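Local coordinates for putative regulatory protein (Streptomyces coelicolor A3, PDB 2PZ9) that is a putative transcriptional regulator of the TetR family that probably binds DNA through a helix-turn-helix motif, at residues 91-96 against 104-109; 116-121 against 175-180. All coordinates share one frame; numbering follows the deposited sequence.

Contact 1 of 2, residues 91-96 against 104-109; sequences EATQLD and AGILFD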
ATOM      1  N   GLU A  91     -12.732   1.984  15.763  1.00 70.81           N
ATOM      2  CA  GLU A  91     -12.862   1.817  17.214  1.00 72.07           C
ATOM      3  C   GLU A  91     -11.570   1.373  17.889  1.00 72.32           C
ATOM      4  O   GLU A  91     -11.245   1.839  18.976  1.00 72.71           O
ATOM      5  CB  GLU A  91     -13.988   0.847  17.539  1.00 72.09           C
ATOM      6  CG  GLU A  91     -15.329   1.406  17.125  1.00 73.90           C
ATOM      7  CD  GLU A  91     -16.492   0.514  17.496  1.00 76.26           C
ATOM      8  OE1 GLU A  91     -16.367  -0.297  18.445  1.00 77.60           O
ATOM      9  OE2 GLU A  91     -17.544   0.636  16.836  1.00 77.00           O
ATOM     10  N   ALA A  92     -10.833   0.483  17.238  1.00 72.57           N
ATOM     11  CA  ALA A  92      -9.516   0.080  17.711  1.00 72.56           C
ATOM     12  C   ALA A  92      -8.476   1.216  17.588  1.00 72.41           C
ATOM     13  O   ALA A  92      -7.337   1.072  18.044  1.00 72.66           O
ATOM     14  CB  ALA A  92      -9.049  -1.165  16.943  1.00 72.49           C
ATOM     15  N   THR A  93      -8.879   2.344  16.998  1.00 71.92           N
ATOM     16  CA  THR A  93      -7.920   3.317  16.450  1.00 71.21           C
ATOM     17  C   THR A  93      -8.174   4.752  16.882  1.00 71.01           C
ATOM     18  O   THR A  93      -7.844   5.687  16.154  1.00 71.08           O
ATOM     19  CB  THR A  93      -7.816   3.155  14.895  1.00 71.31           C
ATOM     20  OG1 THR A  93      -6.720   2.286  14.606  1.00 71.56           O
ATOM     21  CG2 THR A  93      -7.640   4.481  14.117  1.00 70.25           C
ATOM     22  N   GLN A  94      -8.756   4.924  18.069  1.00 70.30           N
ATOM     23  CA  GLN A  94      -8.813   6.235  18.703  1.00 69.61           C
ATOM     24  C   GLN A  94      -7.476   6.968  18.439  1.00 68.44           C
ATOM     25  O   GLN A  94      -6.398   6.479  18.802  1.00 67.58           O
ATOM     26  CB  GLN A  94      -9.121   6.055  20.206  1.00 70.46           C
ATOM     27  CG  GLN A  94      -8.711   7.202  21.177  1.00 72.65           C
ATOM     28  CD  GLN A  94      -9.666   8.409  21.159  1.00 76.27           C
ATOM     29  OE1 GLN A  94      -9.227   9.571  21.041  1.00 78.46           O
ATOM     30  NE2 GLN A  94     -10.968   8.141  21.281  1.00 75.61           N
ATOM     31  N   LEU A  95      -7.547   8.110  17.757  1.00 67.13           N
ATOM     32  CA  LEU A  95      -6.343   8.881  17.496  1.00 66.33           C
ATOM     33  C   LEU A  95      -5.930   9.742  18.677  1.00 65.80           C
ATOM     34  O   LEU A  95      -6.718  10.538  19.185  1.00 66.15           O
ATOM     35  CB  LEU A  95      -6.482   9.757  16.250  1.00 66.25           C
ATOM     36  CG  LEU A  95      -5.495  10.947  16.130  1.00 66.57           C
ATOM     37  CD1 LEU A  95      -4.015  10.542  16.034  1.00 65.55           C
ATOM     38  CD2 LEU A  95      -5.856  11.847  14.958  1.00 66.72           C
ATOM     39  N   ASP A  96      -4.681   9.575  19.103  1.00 65.02           N
ATOM     40  CA  ASP A  96      -4.096  10.447  20.098  1.00 64.02           C
ATOM     41  C   ASP A  96      -3.077  11.382  19.451  1.00 63.10           C
ATOM     42  O   ASP A  96      -1.980  10.938  19.090  1.00 62.99           O
ATOM     43  CB  ASP A  96      -3.437   9.644  21.210  1.00 64.11           C
ATOM     44  CG  ASP A  96      -3.158  10.494  22.447  1.00 65.42           C
ATOM     45  OD1 ASP A  96      -2.793  11.695  22.320  1.00 65.07           O
ATOM     46  OD2 ASP A  96      -3.312   9.954  23.564  1.00 67.18           O
ATOM     47  N   ALA A 104       0.755   4.953  15.749  1.00 57.29           N
ATOM     48  CA  ALA A 104       1.255   4.131  14.657  1.00 56.72           C
ATOM     49  C   ALA A 104       1.400   2.697  15.116  1.00 56.59           C
ATOM     50  O   ALA A 104       1.103   1.790  14.350  1.00 57.01           O
ATOM     51  CB  ALA A 104       2.576   4.665  14.147  1.00 56.53           C
ATOM     52  N   GLY A 105       1.849   2.500  16.359  1.00 55.88           N
ATOM     53  CA  GLY A 105       1.989   1.172  16.925  1.00 55.32           C
ATOM     54  C   GLY A 105       0.626   0.529  16.972  1.00 55.42           C
ATOM     55  O   GLY A 105       0.472  -0.644  16.650  1.00 55.77           O
ATOM     56  N   ILE A 106      -0.375   1.317  17.341  1.00 55.39           N
ATOM     57  CA  ILE A 106      -1.758   0.854  17.382  1.00 55.98           C
ATOM     58  C   ILE A 106      -2.188   0.257  16.014  1.00 56.40           C
ATOM     59  O   ILE A 106      -2.606  -0.906  15.946  1.00 56.32           O
ATOM     60  CB  ILE A 106      -2.703   1.959  18.012  1.00 56.07           C
ATOM     61  CG1 ILE A 106      -3.018   1.617  19.467  1.00 56.53           C
ATOM     62  CG2 ILE A 106      -4.013   2.148  17.283  1.00 56.51           C
ATOM     63  CD1 ILE A 106      -2.021   2.193  20.512  1.00 58.40           C
ATOM     64  N   LEU A 107      -2.017   1.022  14.930  1.00 56.74           N
ATOM     65  CA  LEU A 107      -2.333   0.532  13.570  1.00 56.75           C
ATOM     66  C   LEU A 107      -1.463  -0.652  13.182  1.00 56.53           C
ATOM     67  O   LEU A 107      -1.919  -1.581  12.511  1.00 56.38           O
ATOM     68  CB  LEU A 107      -2.181   1.642  12.525  1.00 56.52           C
ATOM     69  CG  LEU A 107      -3.089   2.854  12.724  1.00 58.18           C
ATOM     70  CD1 LEU A 107      -2.605   4.137  12.035  1.00 55.48           C
ATOM     71  CD2 LEU A 107      -4.494   2.478  12.246  1.00 60.50           C
ATOM     72  N   PHE A 108      -0.205  -0.617  13.600  1.00 56.15           N
ATOM     73  CA  PHE A 108       0.680  -1.687  13.252  1.00 56.64           C
ATOM     74  C   PHE A 108       0.132  -2.984  13.822  1.00 57.76           C
ATOM     75  O   PHE A 108       0.036  -3.998  13.120  1.00 57.72           O
ATOM     76  CB  PHE A 108       2.063  -1.438  13.800  1.00 56.10           C
ATOM     77  CG  PHE A 108       3.002  -2.578  13.564  1.00 56.70           C
ATOM     78  CD1 PHE A 108       3.655  -2.718  12.338  1.00 56.93           C
ATOM     79  CD2 PHE A 108       3.217  -3.542  14.557  1.00 55.28           C
ATOM     80  CE1 PHE A 108       4.517  -3.803  12.120  1.00 56.74           C
ATOM     81  CE2 PHE A 108       4.072  -4.617  14.346  1.00 53.32           C
ATOM     82  CZ  PHE A 108       4.727  -4.751  13.144  1.00 55.07           C
ATOM     83  N   ASP A 109      -0.233  -2.921  15.104  1.00 58.73           N
ATOM     84  CA  ASP A 109      -0.753  -4.043  15.852  1.00 59.10           C
ATOM     85  C   ASP A 109      -1.968  -4.626  15.191  1.00 59.81           C
ATOM     86  O   ASP A 109      -2.068  -5.837  15.027  1.00 59.96           O
ATOM     87  CB  ASP A 109      -1.127  -3.567  17.241  1.00 58.99           C
ATOM     88  CG  ASP A 109       0.082  -3.226  18.086  1.00 59.46           C
ATOM     89  OD1 ASP A 109       1.212  -3.681  17.759  1.00 58.50           O
ATOM     90  OD2 ASP A 109      -0.106  -2.496  19.084  1.00 59.01           O
TER
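A92 meets I106 where the chain leaves helix 74-92 and prepares to fold back as helix 100-113. The two helices are consecutive in the all-helical TetR-family fold, in which the first of them typically links the DNA-binding head to the C-terminal regulatory domain. The meeting here is between carbonyl and methyl: A92 O lies 3.6 Å from I106 CG2, on the exposed side of the contact.

T93 does most of the work. Its CA comes 6.7 Å from I106 CA, the nearest pairing of the two backbones. The T93 side chain and that of I106 run past one another in opposite senses, with T93 OG1 3.8 Å from I106 CG2. Deeper in, T93 crosses the L107 side chain at about a right angle. L107 CG stands beside its own backbone N and opposite the carbonyl carbon (chi1 -61°), which lets the CD2 branch reach across to 3.2 Å from T93 OG1. That same CD2 is 4.2 Å from T93 CG2, so one leucine methyl faces both branches of the threonine. The hydroxyl thus looks onto two methyls of the opposing helix, and what joins the segments is van der Waals contact over a modest 131 Å² of buried surface. Y103 and K146 also touch the T93 side chain.

Beyond T93 the chain opens into an extended path. Q94 turns its end away from helix 100-113, and Q94 OE1 takes a hydrogen bond from K149 NZ, while buried L95 packs on L100 and Y103. D96 then makes an Asx turn: its OD1 accepts a hydrogen bond from the backbone N of A98, two residues further along.

Contact 2 of 2, residues 116-121 against 175-180; sequences DHYRLI and IAMTWA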
ATOM      1  N   ASP A 116      -5.551 -10.125   6.836  1.00 70.91           N
ATOM      2  CA  ASP A 116      -6.547 -10.202   5.788  1.00 71.37           C
ATOM      3  C   ASP A 116      -7.560  -9.036   5.761  1.00 71.06           C
ATOM      4  O   ASP A 116      -8.332  -8.912   4.808  1.00 70.98           O
ATOM      5  CB  ASP A 116      -7.233 -11.562   5.859  1.00 71.65           C
ATOM      6  CG  ASP A 116      -7.958 -11.784   7.176  1.00 73.58           C
ATOM      7  OD1 ASP A 116      -7.729 -11.023   8.161  1.00 72.82           O
ATOM      8  OD2 ASP A 116      -8.780 -12.737   7.212  1.00 77.31           O
ATOM      9  N   HIS A 117      -7.556  -8.180   6.782  1.00 70.99           N
ATOM     10  CA  HIS A 117      -8.325  -6.937   6.711  1.00 71.17           C
ATOM     11  C   HIS A 117      -7.648  -6.121   5.644  1.00 69.83           C
ATOM     12  O   HIS A 117      -8.304  -5.497   4.792  1.00 69.71           O
ATOM     13  CB  HIS A 117      -8.308  -6.173   8.046  1.00 72.40           C
ATOM     14  CG  HIS A 117      -8.950  -4.805   7.994  1.00 77.25           C
ATOM     15  ND1 HIS A 117      -9.614  -4.250   9.076  1.00 81.32           N
ATOM     16  CD2 HIS A 117      -9.025  -3.877   6.999  1.00 81.05           C
ATOM     17  CE1 HIS A 117     -10.067  -3.047   8.751  1.00 82.49           C
ATOM     18  NE2 HIS A 117      -9.727  -2.799   7.494  1.00 83.08           N
ATOM     19  N   TYR A 118      -6.323  -6.147   5.694  1.00 68.34           N
ATOM     20  CA  TYR A 118      -5.532  -5.409   4.745  1.00 67.36           C
ATOM     21  C   TYR A 118      -5.782  -5.864   3.292  1.00 66.33           C
ATOM     22  O   TYR A 118      -6.018  -5.026   2.415  1.00 65.80           O
ATOM     23  CB  TYR A 118      -4.052  -5.483   5.102  1.00 67.39           C
ATOM     24  CG  TYR A 118      -3.212  -4.722   4.114  1.00 67.92           C
ATOM     25  CD1 TYR A 118      -3.063  -3.340   4.222  1.00 67.19           C
ATOM     26  CD2 TYR A 118      -2.604  -5.372   3.032  1.00 69.21           C
ATOM     27  CE1 TYR A 118      -2.305  -2.625   3.310  1.00 65.92           C
ATOM     28  CE2 TYR A 118      -1.851  -4.658   2.100  1.00 69.04           C
ATOM     29  CZ  TYR A 118      -1.704  -3.284   2.256  1.00 67.64           C
ATOM     30  OH  TYR A 118      -0.948  -2.572   1.353  1.00 68.74           O
ATOM     31  N   ARG A 119      -5.732  -7.178   3.058  1.00 65.41           N
ATOM     32  CA  ARG A 119      -6.026  -7.767   1.743  1.00 64.79           C
ATOM     33  C   ARG A 119      -7.395  -7.343   1.292  1.00 64.48           C
ATOM     34  O   ARG A 119      -7.594  -6.915   0.159  1.00 64.66           O
ATOM     35  CB  ARG A 119      -6.074  -9.280   1.816  1.00 64.78           C
ATOM     36  CG  ARG A 119      -4.791  -9.975   2.063  1.00 64.24           C
ATOM     37  CD  ARG A 119      -4.849 -11.267   1.303  1.00 64.34           C
ATOM     38  NE  ARG A 119      -3.958 -11.220   0.151  1.00 65.90           N
ATOM     39  CZ  ARG A 119      -4.132 -11.855  -1.010  1.00 67.07           C
ATOM     40  NH1 ARG A 119      -5.205 -12.601  -1.253  1.00 67.19           N
ATOM     41  NH2 ARG A 119      -3.210 -11.726  -1.952  1.00 68.55           N
ATOM     42  N   LEU A 120      -8.343  -7.480   2.202  1.00 64.00           N
ATOM     43  CA  LEU A 120      -9.727  -7.201   1.899  1.00 63.88           C
ATOM     44  C   LEU A 120     -10.012  -5.735   1.539  1.00 63.70           C
ATOM     45  O   LEU A 120     -10.778  -5.489   0.598  1.00 63.53           O
ATOM     46  CB  LEU A 120     -10.640  -7.739   3.004  1.00 63.85           C
ATOM     47  CG  LEU A 120     -12.123  -7.441   2.946  1.00 63.44           C
ATOM     48  CD1 LEU A 120     -12.855  -8.484   3.713  1.00 63.80           C
ATOM     49  CD2 LEU A 120     -12.355  -6.091   3.582  1.00 64.63           C
ATOM     50  N   ILE A 121      -9.416  -4.762   2.225  1.00 63.20           N
ATOM     51  CA  ILE A 121      -9.658  -3.407   1.721  1.00 63.81           C
ATOM     52  C   ILE A 121      -8.904  -3.076   0.446  1.00 63.97           C
ATOM     53  O   ILE A 121      -9.414  -2.329  -0.402  1.00 64.00           O
ATOM     54  CB  ILE A 121      -9.534  -2.252   2.749  1.00 63.89           C
ATOM     55  CG1 ILE A 121      -8.134  -2.204   3.370  1.00 63.41           C
ATOM     56  CG2 ILE A 121     -10.782  -2.255   3.727  1.00 63.62           C
ATOM     57  CD1 ILE A 121      -8.011  -1.259   4.562  1.00 64.05           C
ATOM     58  N   ILE A 175       3.050   4.560   6.724  1.00 63.39           N
ATOM     59  CA  ILE A 175       4.201   3.974   7.431  1.00 65.71           C
ATOM     60  C   ILE A 175       3.799   2.743   8.241  1.00 66.47           C
ATOM     61  O   ILE A 175       4.533   1.757   8.283  1.00 66.26           O
ATOM     62  CB  ILE A 175       4.865   4.995   8.407  1.00 65.57           C
ATOM     63  CG1 ILE A 175       4.761   6.412   7.867  1.00 67.20           C
ATOM     64  CG2 ILE A 175       6.342   4.714   8.615  1.00 65.61           C
ATOM     65  CD1 ILE A 175       5.129   7.494   8.928  1.00 66.68           C
ATOM     66  N   ALA A 176       2.621   2.837   8.858  1.00 67.71           N
ATOM     67  CA  ALA A 176       2.042   1.803   9.703  1.00 69.16           C
ATOM     68  C   ALA A 176       1.715   0.528   8.953  1.00 70.78           C
ATOM     69  O   ALA A 176       1.776  -0.555   9.530  1.00 70.44           O
ATOM     70  CB  ALA A 176       0.797   2.331  10.368  1.00 68.81           C
HETATM   71  N   MSE A 177       1.348   0.640   7.682  1.00 72.62           N
HETATM   72  CA  MSE A 177       1.074  -0.561   6.924  1.00 76.67           C
HETATM   73  C   MSE A 177       2.227  -0.934   6.040  1.00 72.84           C
HETATM   74  O   MSE A 177       2.078  -1.611   5.035  1.00 72.52           O
HETATM   75  CB  MSE A 177      -0.201  -0.420   6.157  1.00 76.25           C
HETATM   76  CG  MSE A 177      -1.403  -0.367   7.066  1.00 80.48           C
HETATM   77 SE   MSE A 177      -2.494   0.835   6.004  1.00 92.30          SE
HETATM   78  CE  MSE A 177      -3.863   1.867   7.401  1.00 83.38           C
ATOM     79  N   THR A 178       3.390  -0.496   6.492  1.00 71.03           N
ATOM     80  CA  THR A 178       4.691  -0.741   5.897  1.00 68.86           C
ATOM     81  C   THR A 178       4.994  -2.202   5.529  1.00 67.54           C
ATOM     82  O   THR A 178       5.532  -2.463   4.461  1.00 66.81           O
ATOM     83  CB  THR A 178       5.768  -0.161   6.824  1.00 68.59           C
ATOM     84  OG1 THR A 178       6.987  -0.004   6.123  1.00 67.84           O
ATOM     85  CG2 THR A 178       5.989  -1.062   7.990  1.00 69.48           C
ATOM     86  N   TRP A 179       4.624  -3.137   6.400  1.00 66.39           N
ATOM     87  CA  TRP A 179       4.973  -4.556   6.229  1.00 65.96           C
ATOM     88  C   TRP A 179       3.913  -5.360   5.486  1.00 66.24           C
ATOM     89  O   TRP A 179       4.226  -6.336   4.788  1.00 66.37           O
ATOM     90  CB  TRP A 179       5.340  -5.189   7.570  1.00 64.71           C
ATOM     91  CG  TRP A 179       6.620  -4.603   8.030  1.00 64.30           C
ATOM     92  CD1 TRP A 179       6.799  -3.678   9.028  1.00 63.62           C
ATOM     93  CD2 TRP A 179       7.919  -4.828   7.453  1.00 64.35           C
ATOM     94  NE1 TRP A 179       8.141  -3.332   9.128  1.00 63.98           N
ATOM     95  CE2 TRP A 179       8.844  -4.022   8.172  1.00 64.07           C
ATOM     96  CE3 TRP A 179       8.394  -5.644   6.411  1.00 62.45           C
ATOM     97  CZ2 TRP A 179      10.201  -4.014   7.878  1.00 62.62           C
ATOM     98  CZ3 TRP A 179       9.728  -5.634   6.128  1.00 62.49           C
ATOM     99  CH2 TRP A 179      10.622  -4.826   6.855  1.00 63.01           C
ATOM    100  N   ALA A 180       2.668  -4.932   5.662  1.00 66.21           N
ATOM    101  CA  ALA A 180       1.581  -5.250   4.768  1.00 66.27           C
ATOM    102  C   ALA A 180       1.899  -4.749   3.361  1.00 66.47           C
ATOM    103  O   ALA A 180       1.863  -5.519   2.415  1.00 67.08           O
ATOM    104  CB  ALA A 180       0.293  -4.611   5.285  1.00 66.39           C
TER
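R119 NH1, on the neighbour of the Y118 whose ring meets A180, donates to A44 O and, weakly, to R45 O, while R119 NH2 bonds L126 O of the second subunit. Y118 carries the contact from this side, its CB pointing toward 175-180. With chi1 at 180°, the phenol swings away from the backbone N and out from helix 115-127.

A180 CB sits over one face of the ring, a CH-pi contact 3.5 Å from the Y118 ring centroid and only 4° off the ring normal. The methyl is therefore almost exactly centred. M177, a selenomethionine, approaches obliquely: its CB is 4.2 Å from Y118 CE1, but the rest of its chain bends at chi2 (147°) and leads away. M177 belongs to the break between helix 165-176 and the short helix 178-181, so the tyrosine ring lies beside that break while its face rests on A180. Replacing Y118 by a serine would probably leave the A180 methyl without the aromatic face it rests on and open a gap beside M177 CB.

Among the neighbouring helices, F111 of helix 100-113 touches both Y118 and M177, while H117 packs on E85 and L89 of helix 74-92, and I175 and T178 pack against L171 and Q174 of the second subunit.

Overall arrangement
Helix 100-113 supplies one segment of contact 1 and borders contact 2; the centres of the two contacts lie 13 Å apart. One side of the helix receives the chain after helix 74-92 in contact 1; another packs on 175-180 of contact 2, where L107 CB is 3.7 Å from A176 CB and F108 CE1 is 3.8 Å from W179 CD1, and F111 reaches Y118 and M177. L107 thus takes part in contact 1 and also touches a segment of contact 2. Both segments of contact 1 precede those of contact 2 in the sequence. Neither contact includes residues of the predicted helix-turn-helix at 52-71, but contact 2 has a tie to the N-terminal helix 32-50 through R119.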